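Local coordinates for CaaX farnesyltransferase beta subunit Ram1 (Aspergillus fumigatus, PDB 4L9P), which carries the zinc site and binds the CaaX peptide in the heterodimeric enzyme that transfers farnesyl from farnesyl diphosphate to the cysteine of CaaX proteins, at residues Q184-G189 with L221-M227; M197-A201 with F241-E245; V200-Y204 with Y255-V260; L208-M212 with F498-S504. Residue numbers count along the deposited sequence, not the author numbering.

Interaction 1: Q184-G189 with L221-M227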
loop_
_atom_site.group_PDB
_atom_site.type_symbol
_atom_site.label_atom_id
_atom_site.label_comp_id
_atom_site.label_asym_id
_atom_site.label_seq_id
_atom_site.Cartn_x
_atom_site.Cartn_y
_atom_site.Cartn_z
ATOM N N GLN B 184 13.692 -18.550 -10.929
ATOM C CA GLN B 184 12.459 -19.333 -11.092
ATOM C C GLN B 184 12.573 -20.723 -10.526
ATOM O O GLN B 184 13.538 -21.447 -10.820
ATOM C CB GLN B 184 12.096 -19.439 -12.582
ATOM C CG GLN B 184 10.754 -20.122 -12.797
ATOM C CD GLN B 184 10.268 -20.016 -14.204
ATOM O OE1 GLN B 184 9.072 -19.856 -14.426
ATOM N NE2 GLN B 184 11.171 -20.102 -15.186
ATOM N N ASN B 185 11.589 -21.125 -9.740
ATOM C CA ASN B 185 11.582 -22.461 -9.165
ATOM C C ASN B 185 10.893 -23.456 -10.064
ATOM O O ASN B 185 9.905 -23.135 -10.722
ATOM C CB ASN B 185 10.934 -22.417 -7.794
ATOM C CG ASN B 185 11.822 -21.697 -6.794
ATOM O OD1 ASN B 185 12.983 -22.101 -6.594
ATOM N ND2 ASN B 185 11.303 -20.651 -6.173
ATOM N N SER B 186 11.392 -24.681 -10.098
ATOM C CA SER B 186 10.825 -25.636 -11.055
ATOM C C SER B 186 9.373 -26.031 -10.717
ATOM O O SER B 186 8.581 -26.410 -11.599
ATOM C CB SER B 186 11.726 -26.866 -11.200
ATOM O OG SER B 186 11.725 -27.568 -9.995
ATOM N N THR B 187 9.007 -25.886 -9.450
ATOM C CA THR B 187 7.641 -26.130 -8.976
ATOM C C THR B 187 6.727 -24.939 -9.226
ATOM O O THR B 187 5.515 -24.970 -8.930
ATOM C CB THR B 187 7.656 -26.472 -7.442
ATOM O OG1 THR B 187 8.471 -25.514 -6.766
ATOM C CG2 THR B 187 8.324 -27.829 -7.206
ATOM N N GLY B 188 7.297 -23.871 -9.762
ATOM C CA GLY B 188 6.472 -22.742 -10.161
ATOM C C GLY B 188 6.773 -21.446 -9.424
ATOM O O GLY B 188 7.031 -21.495 -8.194
ATOM N N GLY B 189 6.658 -20.290 -10.096
ATOM C CA GLY B 189 6.825 -18.970 -9.501
ATOM C C GLY B 189 8.287 -18.562 -9.458
ATOM O O GLY B 189 9.212 -19.364 -9.747
ATOM N N LEU B 221 10.578 -17.568 -20.970
ATOM C CA LEU B 221 11.306 -18.082 -19.829
ATOM C C LEU B 221 10.345 -18.582 -18.756
ATOM O O LEU B 221 10.622 -19.543 -18.029
ATOM C CB LEU B 221 12.289 -17.037 -19.342
ATOM C CG LEU B 221 11.912 -15.961 -18.374
ATOM C CD1 LEU B 221 11.880 -16.568 -16.942
ATOM C CD2 LEU B 221 12.955 -14.881 -18.452
ATOM N N ILE B 222 9.213 -17.910 -18.635
ATOM C CA ILE B 222 8.258 -18.251 -17.584
ATOM C C ILE B 222 7.601 -19.616 -17.801
ATOM O O ILE B 222 7.056 -19.867 -18.863
ATOM C CB ILE B 222 7.155 -17.186 -17.478
ATOM C CG1 ILE B 222 7.760 -15.776 -17.301
ATOM C CG2 ILE B 222 6.141 -17.627 -16.366
ATOM C CD1 ILE B 222 6.824 -14.572 -17.695
ATOM N N ASP B 223 7.615 -20.490 -16.776
ATOM C CA ASP B 223 6.861 -21.736 -16.840
ATOM C C ASP B 223 5.439 -21.401 -16.395
ATOM O O ASP B 223 5.151 -21.298 -15.208
ATOM C CB ASP B 223 7.497 -22.830 -15.953
ATOM C CG ASP B 223 6.762 -24.177 -16.041
ATOM O OD1 ASP B 223 5.568 -24.232 -16.427
ATOM O OD2 ASP B 223 7.399 -25.202 -15.743
ATOM N N ARG B 224 4.564 -21.177 -17.370
ATOM C CA ARG B 224 3.197 -20.706 -17.047
ATOM C C ARG B 224 2.360 -21.705 -16.322
ATOM O O ARG B 224 1.624 -21.319 -15.391
ATOM C CB ARG B 224 2.357 -20.394 -18.289
ATOM C CG ARG B 224 2.492 -19.157 -19.000
ATOM C CD ARG B 224 1.847 -19.586 -20.364
ATOM N NE ARG B 224 0.532 -19.092 -20.407
ATOM C CZ ARG B 224 -0.372 -19.217 -21.348
ATOM N NH1 ARG B 224 -0.268 -20.052 -22.411
ATOM N NH2 ARG B 224 -1.453 -18.493 -21.136
ATOM N N LYS B 225 2.409 -22.979 -16.730
ATOM C CA LYS B 225 1.640 -23.989 -16.015
ATOM C C LYS B 225 2.102 -24.115 -14.560
ATOM O O LYS B 225 1.276 -24.206 -13.636
ATOM C CB LYS B 225 1.718 -25.362 -16.721
ATOM C CG LYS B 225 0.885 -26.333 -15.976
ATOM C CD LYS B 225 0.663 -27.575 -16.753
ATOM C CE LYS B 225 -0.724 -27.988 -16.568
ATOM N NZ LYS B 225 -0.939 -29.153 -17.394
ATOM N N ALA B 226 3.426 -24.088 -14.330
ATOM C CA ALA B 226 3.898 -24.248 -12.970
ATOM C C ALA B 226 3.549 -22.977 -12.170
ATOM O O ALA B 226 3.217 -23.061 -10.978
ATOM C CB ALA B 226 5.393 -24.509 -12.972
ATOM N N MET B 227 3.597 -21.809 -12.811
ATOM C CA MET B 227 3.144 -20.594 -12.117
ATOM C C MET B 227 1.690 -20.687 -11.662
ATOM O O MET B 227 1.353 -20.258 -10.534
ATOM C CB MET B 227 3.264 -19.378 -13.057
ATOM C CG MET B 227 2.822 -18.032 -12.436
ATOM S SD MET B 227 4.032 -17.395 -11.216
ATOM C CE MET B 227 5.318 -16.805 -12.301
HETATM O O HOH W 1 6.772 -20.374 -12.982
#
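This is a polar loop-to-helix contact at the periphery of the beta subunit, where the loop following helix 173-183 docks on the start of helix 224-234. The extended Gln-184 side chain reads two backbone groups: NE2 donates to Leu-221 O (2.9 Å) and OE1 accepts from Asp-223 N (2.8 Å, 177°). Asp-223 is itself the N-cap, its OD1 accepting from Ala-226 N at 3.0 Å. A water adds a third link, donating to Gln-184 OE1 and Asp-223 O and accepting from Gly-189 N. A type I turn, Asn-185 to Gly-188, brings the chain back against the helix, with Gly-188 CA 3.4 Å from Ala-226 O in a CA-H...O contact. A CB at Gly-188 would lie 2.1 Å from that oxygen, and its phi/psi of 118/145° independently demands glycine. Gly-189 CA then rests 3.6 Å from Met-227 SD. A glutamine followed by a Gly-Gly pair in the loop between helices is a recurring feature of the repeats that build the prenyltransferase alpha-alpha toroid.

Interaction 2: M197-A201 with F241-E245; sequences MSHVA and FTVCE
Two loops cross where helix 200-213 begins, paired closest at His-199 with Cys-244 (CA atoms 4.7 Å apart) and Val-200 with Val-243 (5.2 Å). Ser-198 (phi/psi -66/146°) and His-199 (-141/141°) are extended; Val-200 (-65/-29°) turns helical. Phe-241 (-137/138°) and Thr-242 (-77/163°) approach extended. Val-243 breaks the run at -87/-17°, presenting its carbonyl to the helix start: Val-243 O accepts from Val-200 N (2.8 Å) and sits over one face of the His-199 ring; its CB meets Val-200 CG2 at 3.9 Å. His-199 (chi1 t, chi2 -69°) is the helix N-cap, its ND1 accepting from Ala-201 N at 2.9 Å. Cys-244, extended at -164/168°, puts CB 3.3 Å from Ser-198 O; chi1 p leaves SG oblique to the His-199 ring, 5.1 Å from its centroid. Glu-245 N donates (2.9 Å) to a water that donates to Ser-198 O (2.7 Å). Tyr-88 of the alpha subunit meets the His-199 ring edge-to-face, while Leu-234 of helix 224-234 and Cys-256 of helix 251-263 flank the junction.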
loop_
_atom_site.group_PDB
_atom_site.type_symbol
_atom_site.label_atom_id
_atom_site.label_comp_id
_atom_site.label_asym_id
_atom_site.label_seq_id
_atom_site.Cartn_x
_atom_site.Cartn_y
_atom_site.Cartn_z
ATOM N N MET B 197 12.323 -19.554 -1.981
ATOM C CA MET B 197 11.015 -20.008 -2.423
ATOM C C MET B 197 10.242 -18.937 -3.200
ATOM O O MET B 197 10.502 -17.720 -3.110
ATOM C CB MET B 197 10.197 -20.546 -1.266
ATOM C CG MET B 197 9.797 -19.491 -0.364
ATOM S SD MET B 197 9.317 -20.054 1.324
ATOM C CE MET B 197 9.820 -21.638 1.389
ATOM N N SER B 198 9.286 -19.376 -4.019
ATOM C CA SER B 198 8.559 -18.380 -4.820
ATOM C C SER B 198 7.753 -17.467 -3.941
ATOM O O SER B 198 7.250 -17.844 -2.878
ATOM C CB SER B 198 7.639 -19.119 -5.806
ATOM O OG SER B 198 8.492 -19.836 -6.685
ATOM N N HIS B 199 7.645 -16.199 -4.382
ATOM C CA HIS B 199 6.910 -15.193 -3.596
ATOM C C HIS B 199 6.167 -14.364 -4.614
ATOM O O HIS B 199 6.711 -14.028 -5.707
ATOM C CB HIS B 199 7.963 -14.341 -2.836
ATOM C CG HIS B 199 7.388 -13.373 -1.824
ATOM N ND1 HIS B 199 6.639 -12.248 -2.166
ATOM C CD2 HIS B 199 7.466 -13.377 -0.462
ATOM C CE1 HIS B 199 6.332 -11.583 -1.060
ATOM N NE2 HIS B 199 6.833 -12.241 -0.011
ATOM N N VAL B 200 4.942 -13.973 -4.295
ATOM C CA VAL B 200 4.173 -13.218 -5.286
ATOM C C VAL B 200 4.788 -11.848 -5.617
ATOM O O VAL B 200 4.595 -11.367 -6.746
ATOM C CB VAL B 200 2.709 -12.958 -4.848
ATOM C CG1 VAL B 200 2.032 -14.222 -4.639
ATOM C CG2 VAL B 200 2.599 -12.054 -3.614
ATOM N N ALA B 201 5.497 -11.218 -4.670
ATOM C CA ALA B 201 6.074 -9.895 -4.988
ATOM C C ALA B 201 7.245 -10.002 -5.952
ATOM O O ALA B 201 7.401 -9.191 -6.864
ATOM C CB ALA B 201 6.474 -9.165 -3.693
ATOM N N PHE B 241 -5.126 -14.193 -0.694
ATOM C CA PHE B 241 -3.934 -14.946 -1.100
ATOM C C PHE B 241 -2.828 -14.678 -0.093
ATOM O O PHE B 241 -2.596 -13.528 0.334
ATOM C CB PHE B 241 -3.414 -14.426 -2.457
ATOM C CG PHE B 241 -4.280 -14.795 -3.603
ATOM C CD1 PHE B 241 -5.420 -14.040 -3.919
ATOM C CD2 PHE B 241 -3.958 -15.926 -4.342
ATOM C CE1 PHE B 241 -6.225 -14.434 -5.032
ATOM C CE2 PHE B 241 -4.790 -16.344 -5.436
ATOM C CZ PHE B 241 -5.915 -15.598 -5.770
ATOM N N THR B 242 -2.104 -15.729 0.276
ATOM C CA THR B 242 -0.825 -15.524 0.948
ATOM C C THR B 242 0.230 -15.118 -0.043
ATOM O O THR B 242 0.049 -15.285 -1.259
ATOM C CB THR B 242 -0.383 -16.844 1.675
ATOM O OG1 THR B 242 -0.484 -17.968 0.764
ATOM C CG2 THR B 242 -1.280 -17.101 2.903
ATOM N N VAL B 243 1.341 -14.559 0.456
ATOM C CA VAL B 243 2.363 -14.056 -0.455
ATOM C C VAL B 243 3.352 -15.147 -0.853
ATOM O O VAL B 243 4.078 -15.027 -1.852
ATOM C CB VAL B 243 3.115 -12.841 0.134
ATOM C CG1 VAL B 243 2.083 -11.663 0.328
ATOM C CG2 VAL B 243 3.795 -13.198 1.499
ATOM N N CYS B 244 3.361 -16.229 -0.082
ATOM C CA CYS B 244 4.191 -17.385 -0.388
ATOM C C CYS B 244 3.624 -18.516 0.449
ATOM O O CYS B 244 2.780 -18.263 1.369
ATOM C CB CYS B 244 5.694 -17.138 -0.073
ATOM S SG CYS B 244 6.083 -16.835 1.622
ATOM N N GLU B 245 4.052 -19.752 0.163
ATOM C CA GLU B 245 3.500 -20.877 0.940
ATOM C C GLU B 245 4.007 -20.770 2.367
ATOM O O GLU B 245 5.219 -20.737 2.621
ATOM C CB GLU B 245 3.970 -22.205 0.337
ATOM C CG GLU B 245 3.304 -22.389 -1.044
ATOM C CD GLU B 245 3.699 -23.739 -1.630
ATOM O OE1 GLU B 245 3.155 -24.774 -1.190
ATOM O OE2 GLU B 245 4.548 -23.777 -2.546
HETATM O O HOH W 2 5.890 -20.019 -2.050
#

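Interaction 3: V200-Y204 with Y255-V260. With FII ([(3,7,11-trimethyl-dodeca-2,6,10-trienyloxycarbamoyl)-methyl]-phosphonic acid), chain Q.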
loop_
_atom_site.group_PDB
_atom_site.type_symbol
_atom_site.label_atom_id
_atom_site.label_comp_id
_atom_site.label_asym_id
_atom_site.label_seq_id
_atom_site.Cartn_x
_atom_site.Cartn_y
_atom_site.Cartn_z
ATOM N N VAL B 200 4.942 -13.973 -4.295
ATOM C CA VAL B 200 4.173 -13.218 -5.286
ATOM C C VAL B 200 4.788 -11.848 -5.617
ATOM O O VAL B 200 4.595 -11.367 -6.746
ATOM C CB VAL B 200 2.709 -12.958 -4.848
ATOM C CG1 VAL B 200 2.032 -14.222 -4.639
ATOM C CG2 VAL B 200 2.599 -12.054 -3.614
ATOM N N ALA B 201 5.497 -11.218 -4.670
ATOM C CA ALA B 201 6.074 -9.895 -4.988
ATOM C C ALA B 201 7.245 -10.002 -5.952
ATOM O O ALA B 201 7.401 -9.191 -6.864
ATOM C CB ALA B 201 6.474 -9.165 -3.693
ATOM N N SER B 202 8.106 -10.995 -5.740
ATOM C CA SER B 202 9.197 -11.189 -6.687
ATOM C C SER B 202 8.668 -11.687 -8.024
ATOM O O SER B 202 9.254 -11.387 -9.066
ATOM C CB SER B 202 10.269 -12.172 -6.141
ATOM O OG SER B 202 9.702 -13.194 -5.366
ATOM N N SER B 203 7.577 -12.458 -8.033
ATOM C CA SER B 203 7.002 -12.882 -9.302
ATOM C C SER B 203 6.371 -11.706 -10.040
ATOM O O SER B 203 6.541 -11.597 -11.270
ATOM C CB SER B 203 5.947 -13.960 -8.983
ATOM O OG SER B 203 6.565 -15.172 -8.556
ATOM N N TYR B 204 5.693 -10.822 -9.311
ATOM C CA TYR B 204 5.150 -9.604 -9.913
ATOM C C TYR B 204 6.282 -8.754 -10.500
ATOM O O TYR B 204 6.233 -8.310 -11.652
ATOM C CB TYR B 204 4.399 -8.896 -8.790
ATOM C CG TYR B 204 3.984 -7.461 -9.054
ATOM C CD1 TYR B 204 2.719 -7.146 -9.554
ATOM C CD2 TYR B 204 4.820 -6.388 -8.720
ATOM C CE1 TYR B 204 2.289 -5.828 -9.711
ATOM C CE2 TYR B 204 4.405 -5.076 -8.829
ATOM C CZ TYR B 204 3.136 -4.804 -9.333
ATOM O OH TYR B 204 2.773 -3.480 -9.434
ATOM N N TYR B 255 -3.259 -8.514 -4.912
ATOM C CA TYR B 255 -2.953 -7.687 -6.072
ATOM C C TYR B 255 -1.804 -8.279 -6.894
ATOM O O TYR B 255 -1.895 -8.400 -8.149
ATOM C CB TYR B 255 -2.557 -6.284 -5.571
ATOM C CG TYR B 255 -1.922 -5.436 -6.627
ATOM C CD1 TYR B 255 -2.660 -4.910 -7.700
ATOM C CD2 TYR B 255 -0.562 -5.159 -6.549
ATOM C CE1 TYR B 255 -2.022 -4.168 -8.690
ATOM C CE2 TYR B 255 0.077 -4.418 -7.508
ATOM C CZ TYR B 255 -0.650 -3.925 -8.596
ATOM O OH TYR B 255 0.024 -3.210 -9.575
ATOM N N CYS B 256 -0.698 -8.681 -6.246
ATOM C CA CYS B 256 0.418 -9.215 -7.026
ATOM C C CYS B 256 0.058 -10.533 -7.722
ATOM O O CYS B 256 0.431 -10.717 -8.891
ATOM C CB CYS B 256 1.626 -9.461 -6.130
ATOM S SG CYS B 256 2.397 -7.937 -5.467
ATOM N N ALA B 257 -0.676 -11.421 -7.027
ATOM C CA ALA B 257 -1.063 -12.671 -7.661
ATOM C C ALA B 257 -1.949 -12.402 -8.868
ATOM O O ALA B 257 -1.798 -13.052 -9.929
ATOM C CB ALA B 257 -1.810 -13.564 -6.654
ATOM N N MET B 258 -2.915 -11.494 -8.717
ATOM C CA MET B 258 -3.844 -11.274 -9.832
ATOM C C MET B 258 -3.241 -10.523 -11.001
ATOM O O MET B 258 -3.644 -10.768 -12.145
ATOM C CB MET B 258 -5.117 -10.610 -9.345
ATOM C CG MET B 258 -5.933 -11.561 -8.451
ATOM S SD MET B 258 -6.275 -13.270 -9.158
ATOM C CE MET B 258 -6.984 -12.881 -10.731
ATOM N N VAL B 259 -2.265 -9.670 -10.756
ATOM C CA VAL B 259 -1.549 -9.048 -11.884
ATOM C C VAL B 259 -0.755 -10.098 -12.618
ATOM O O VAL B 259 -0.762 -10.103 -13.867
ATOM C CB VAL B 259 -0.616 -7.939 -11.368
ATOM C CG1 VAL B 259 0.435 -7.593 -12.434
ATOM C CG2 VAL B 259 -1.452 -6.710 -11.013
ATOM N N VAL B 260 -0.027 -10.977 -11.916
ATOM C CA VAL B 260 0.685 -12.068 -12.619
ATOM C C VAL B 260 -0.301 -12.943 -13.408
ATOM O O VAL B 260 -0.054 -13.290 -14.577
ATOM C CB VAL B 260 1.445 -12.917 -11.640
ATOM C CG1 VAL B 260 2.019 -14.221 -12.269
ATOM C CG2 VAL B 260 2.611 -12.061 -11.030
HETATM C C1 FII Q . 2.623 -4.266 -4.619
HETATM C C2 FII Q . 3.172 -4.018 -3.239
HETATM C C6 FII Q . 4.125 -5.022 -2.746
HETATM C C10 FII Q . 2.451 -3.071 -2.370
HETATM C C11 FII Q . 2.835 -2.789 -0.918
HETATM C C12 FII Q . 3.648 -1.462 -0.905
HETATM C C15 FII Q . 3.765 -0.725 0.426
HETATM C C18 FII Q . 4.553 0.577 0.494
HETATM C C22 FII Q . 3.487 -1.549 1.643
HETATM C C23 FII Q . 3.236 -0.740 2.906
HETATM C C24 FII Q . 3.224 -1.594 4.117
HETATM C C27 FII Q . 3.427 -0.768 5.346
HETATM C C30 FII Q . 2.154 -0.236 5.980
HETATM C C34 FII Q . 4.635 -1.113 6.132
HETATM C C35 FII Q . 4.870 -0.596 7.536
HETATM O O36 FII Q . 5.978 0.284 7.574
HETATM N N42 FII Q . 5.919 1.354 6.722
HETATM C C43 FII Q . 5.538 2.536 7.374
HETATM O O44 FII Q . 5.232 2.622 8.573
HETATM C C45 FII Q . 5.553 3.749 6.454
HETATM P P46 FII Q . 4.255 5.027 6.864
HETATM O O49 FII Q . 2.990 4.277 7.049
HETATM O O50 FII Q . 4.730 5.805 8.051
HETATM O O51 FII Q . 4.250 5.888 5.583
#
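Helices 200-213 and 251-263 are neighbouring inner helices of the alpha-alpha toroid. Here they run in broadly the same direction, their local axes 8.6 Å apart and inclined at 39°, close enough for Val-200 and Cys-256 to meet directly. At the start of the first helix, Val-200 points toward its partner: its CG2 touches Cys-256 CB (3.7 Å), its CG1 lies 4.4 Å from Ala-257 CB, and its carbonyl O is 3.6 Å from Cys-256 CB. Ala-201 turns its methyl away from the second helix and onto an apolar side chain of the bound CaaX peptide; its CA lies 4.2 Å from Cys-256 SG. Ser-203 CB rests 4.4 Å from Val-260 CG2; its hydroxyl is engaged by Ile-190 N. Tyr-204 is the main wedge, burying 109 Å² against helix 251-263. Its CB packs on Cys-256 CB (3.9 Å), its CD1 on Val-259 CG1 (3.7 Å), and its OH lies 2.8 Å from Tyr-255 OH, which is also hydrogen-bonded to Ile-497 O. The Cys-256 sulfur sits over the Tyr-204 ring, 4.3 Å from the centroid and 24° off the normal. The same SG meets the farnesyl analogue at its far isoprenoid end, 3.8 Å from FII C1.

Interaction 4: L208-M212 with F498-S504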
loop_
_atom_site.group_PDB
_atom_site.type_symbol
_atom_site.label_atom_id
_atom_site.label_comp_id
_atom_site.label_asym_id
_atom_site.label_seq_id
_atom_site.Cartn_x
_atom_site.Cartn_y
_atom_site.Cartn_z
ATOM N N LEU B 208 6.650 -8.000 -14.539
ATOM C CA LEU B 208 6.601 -6.624 -15.047
ATOM C C LEU B 208 7.924 -6.271 -15.735
ATOM O O LEU B 208 7.930 -5.550 -16.763
ATOM C CB LEU B 208 6.359 -5.645 -13.881
ATOM C CG LEU B 208 4.930 -5.681 -13.318
ATOM C CD1 LEU B 208 4.714 -4.534 -12.350
ATOM C CD2 LEU B 208 3.808 -5.746 -14.334
ATOM N N SER B 209 9.039 -6.767 -15.185
ATOM C CA SER B 209 10.333 -6.534 -15.855
ATOM C C SER B 209 10.381 -7.173 -17.228
ATOM O O SER B 209 10.889 -6.592 -18.200
ATOM C CB SER B 209 11.484 -7.069 -14.992
ATOM O OG SER B 209 11.595 -6.365 -13.741
ATOM N N ILE B 210 9.928 -8.432 -17.308
ATOM C CA ILE B 210 9.873 -9.134 -18.577
ATOM C C ILE B 210 8.968 -8.407 -19.554
ATOM O O ILE B 210 9.310 -8.310 -20.748
ATOM C CB ILE B 210 9.411 -10.603 -18.296
ATOM C CG1 ILE B 210 10.587 -11.371 -17.670
ATOM C CG2 ILE B 210 8.897 -11.280 -19.571
ATOM C CD1 ILE B 210 10.155 -12.706 -17.052
ATOM N N ALA B 211 7.831 -7.889 -19.068
ATOM C CA ALA B 211 6.934 -7.144 -19.938
ATOM C C ALA B 211 7.633 -5.906 -20.501
ATOM O O ALA B 211 7.483 -5.561 -21.678
ATOM C CB ALA B 211 5.636 -6.750 -19.192
ATOM N N MET B 212 8.384 -5.216 -19.661
ATOM C CA MET B 212 9.025 -3.959 -20.120
ATOM C C MET B 212 10.106 -4.257 -21.158
ATOM O O MET B 212 10.198 -3.557 -22.182
ATOM C CB MET B 212 9.616 -3.122 -18.941
ATOM C CG MET B 212 8.561 -2.405 -18.209
ATOM S SD MET B 212 9.211 -1.338 -16.896
ATOM C CE MET B 212 9.493 -2.604 -15.588
ATOM N N PHE B 498 -1.272 -1.891 -13.887
ATOM C CA PHE B 498 -0.100 -2.784 -14.072
ATOM C C PHE B 498 1.199 -2.073 -13.780
ATOM O O PHE B 498 2.244 -2.728 -13.616
ATOM C CB PHE B 498 -0.061 -3.367 -15.486
ATOM C CG PHE B 498 -1.276 -4.256 -15.766
ATOM C CD1 PHE B 498 -1.501 -5.385 -14.973
ATOM C CD2 PHE B 498 -2.238 -3.905 -16.761
ATOM C CE1 PHE B 498 -2.594 -6.201 -15.182
ATOM C CE2 PHE B 498 -3.362 -4.735 -16.987
ATOM C CZ PHE B 498 -3.543 -5.910 -16.199
ATOM N N VAL B 499 1.201 -0.728 -13.752
ATOM C CA VAL B 499 2.428 0.005 -13.351
ATOM C C VAL B 499 3.635 -0.286 -14.253
ATOM O O VAL B 499 4.775 -0.430 -13.816
ATOM C CB VAL B 499 2.762 -0.120 -11.819
ATOM C CG1 VAL B 499 3.501 1.167 -11.389
ATOM C CG2 VAL B 499 1.502 -0.263 -10.978
ATOM N N ILE B 500 3.335 -0.330 -15.557
ATOM C CA ILE B 500 4.276 -0.423 -16.664
ATOM C C ILE B 500 3.614 0.284 -17.836
ATOM O O ILE B 500 2.422 0.581 -17.802
ATOM C CB ILE B 500 4.556 -1.936 -17.052
ATOM C CG1 ILE B 500 3.253 -2.739 -17.226
ATOM C CG2 ILE B 500 5.509 -2.598 -16.024
ATOM C CD1 ILE B 500 3.521 -4.167 -17.797
ATOM N N PRO B 501 4.364 0.555 -18.908
ATOM C CA PRO B 501 3.709 1.212 -20.048
ATOM C C PRO B 501 2.547 0.366 -20.594
ATOM O O PRO B 501 2.600 -0.887 -20.607
ATOM C CB PRO B 501 4.833 1.296 -21.081
ATOM C CG PRO B 501 6.108 1.321 -20.239
ATOM C CD PRO B 501 5.820 0.405 -19.066
ATOM N N HIS B 502 1.488 1.032 -21.060
ATOM C CA HIS B 502 0.362 0.294 -21.626
ATOM C C HIS B 502 0.739 -0.704 -22.702
ATOM O O HIS B 502 0.216 -1.831 -22.705
ATOM C CB HIS B 502 -0.676 1.257 -22.230
ATOM C CG HIS B 502 -1.285 2.185 -21.242
ATOM N ND1 HIS B 502 -0.550 3.138 -20.548
ATOM C CD2 HIS B 502 -2.579 2.317 -20.837
ATOM C CE1 HIS B 502 -1.369 3.792 -19.741
ATOM N NE2 HIS B 502 -2.605 3.330 -19.914
ATOM N N LYS B 503 1.619 -0.303 -23.624
ATOM C CA LYS B 503 2.007 -1.212 -24.686
ATOM C C LYS B 503 2.720 -2.455 -24.129
ATOM O O LYS B 503 2.580 -3.575 -24.658
ATOM C CB LYS B 503 2.941 -0.461 -25.647
ATOM C CG LYS B 503 3.389 -1.382 -26.837
ATOM C CD LYS B 503 4.423 -0.671 -27.771
ATOM C CE LYS B 503 4.855 -1.589 -28.977
ATOM N NZ LYS B 503 5.703 -0.685 -29.857
ATOM N N SER B 504 3.516 -2.279 -23.074
ATOM C CA SER B 504 4.198 -3.438 -22.525
ATOM C C SER B 504 3.161 -4.414 -21.931
ATOM O O SER B 504 3.289 -5.661 -22.072
ATOM C CB SER B 504 5.131 -2.989 -21.383
ATOM O OG SER B 504 6.057 -2.006 -21.840
HETATM O O HOH W 3 5.648 -6.564 -23.371
HETATM O O HOH W 4 7.924 -2.873 -23.615
#
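Ile-500 pushes its side chain into the face of helix 200-213: CD1 lies 3.6 Å from Ala-211 CB and 3.8 Å from Leu-208 CD2, while CG2 meets Met-212 CG at 3.8 Å. Thus the C-terminal chain, just before helix 502-513, packs against an inner helix of the alpha-alpha toroid, 286 residues away in sequence. Val-499 takes the left-handed conformation (phi/psi 60/42°), and the extended Ile-500 (-150/168°) follows, its CB directed toward the helix. Leu-208 CD1 tucks 3.3 Å from Phe-498 O on one flank, and Met-212 CG reaches Pro-501 CD (4.0 Å) on another. Tyr-156 OH of helix 151-164 is hydrogen-bonded to Val-499 O. Past the Pro-501 N-cap, the first turn of helix 502-513 comes close enough for Ser-504 CB to stand 3.5 Å from Ala-211 O. There the polar contact passes through water: one molecule donates to both Ala-211 O (2.7 Å) and Ser-504 O (2.8 Å), and a second joins Met-212 O (2.8 Å) to Ser-504 OG (2.7 Å).

In the fold
Helix 200-213 is common to interactions 2, 3 and 4: its capped start, early turns and later turns meet a loop, an inner helix and the C-terminal chain. Interaction 1 is the partly exposed outlier, its centre about 25 Å from the centre of the chain, against about 13 and 12 Å for the centres of interactions 3 and 4, relying on glutamine, backbone and water. Interactions 3 and 4 are buried and chiefly apolar, joined where Val-499 CG2 packs on Tyr-255 OH (3.6 Å). Interaction 2, also buried, mixes backbone bonding with valine packing and borders the alpha subunit. It touches interaction 1 through Ser-198 OG and Gly-188 O (2.7 Å), a probable hydrogen bond.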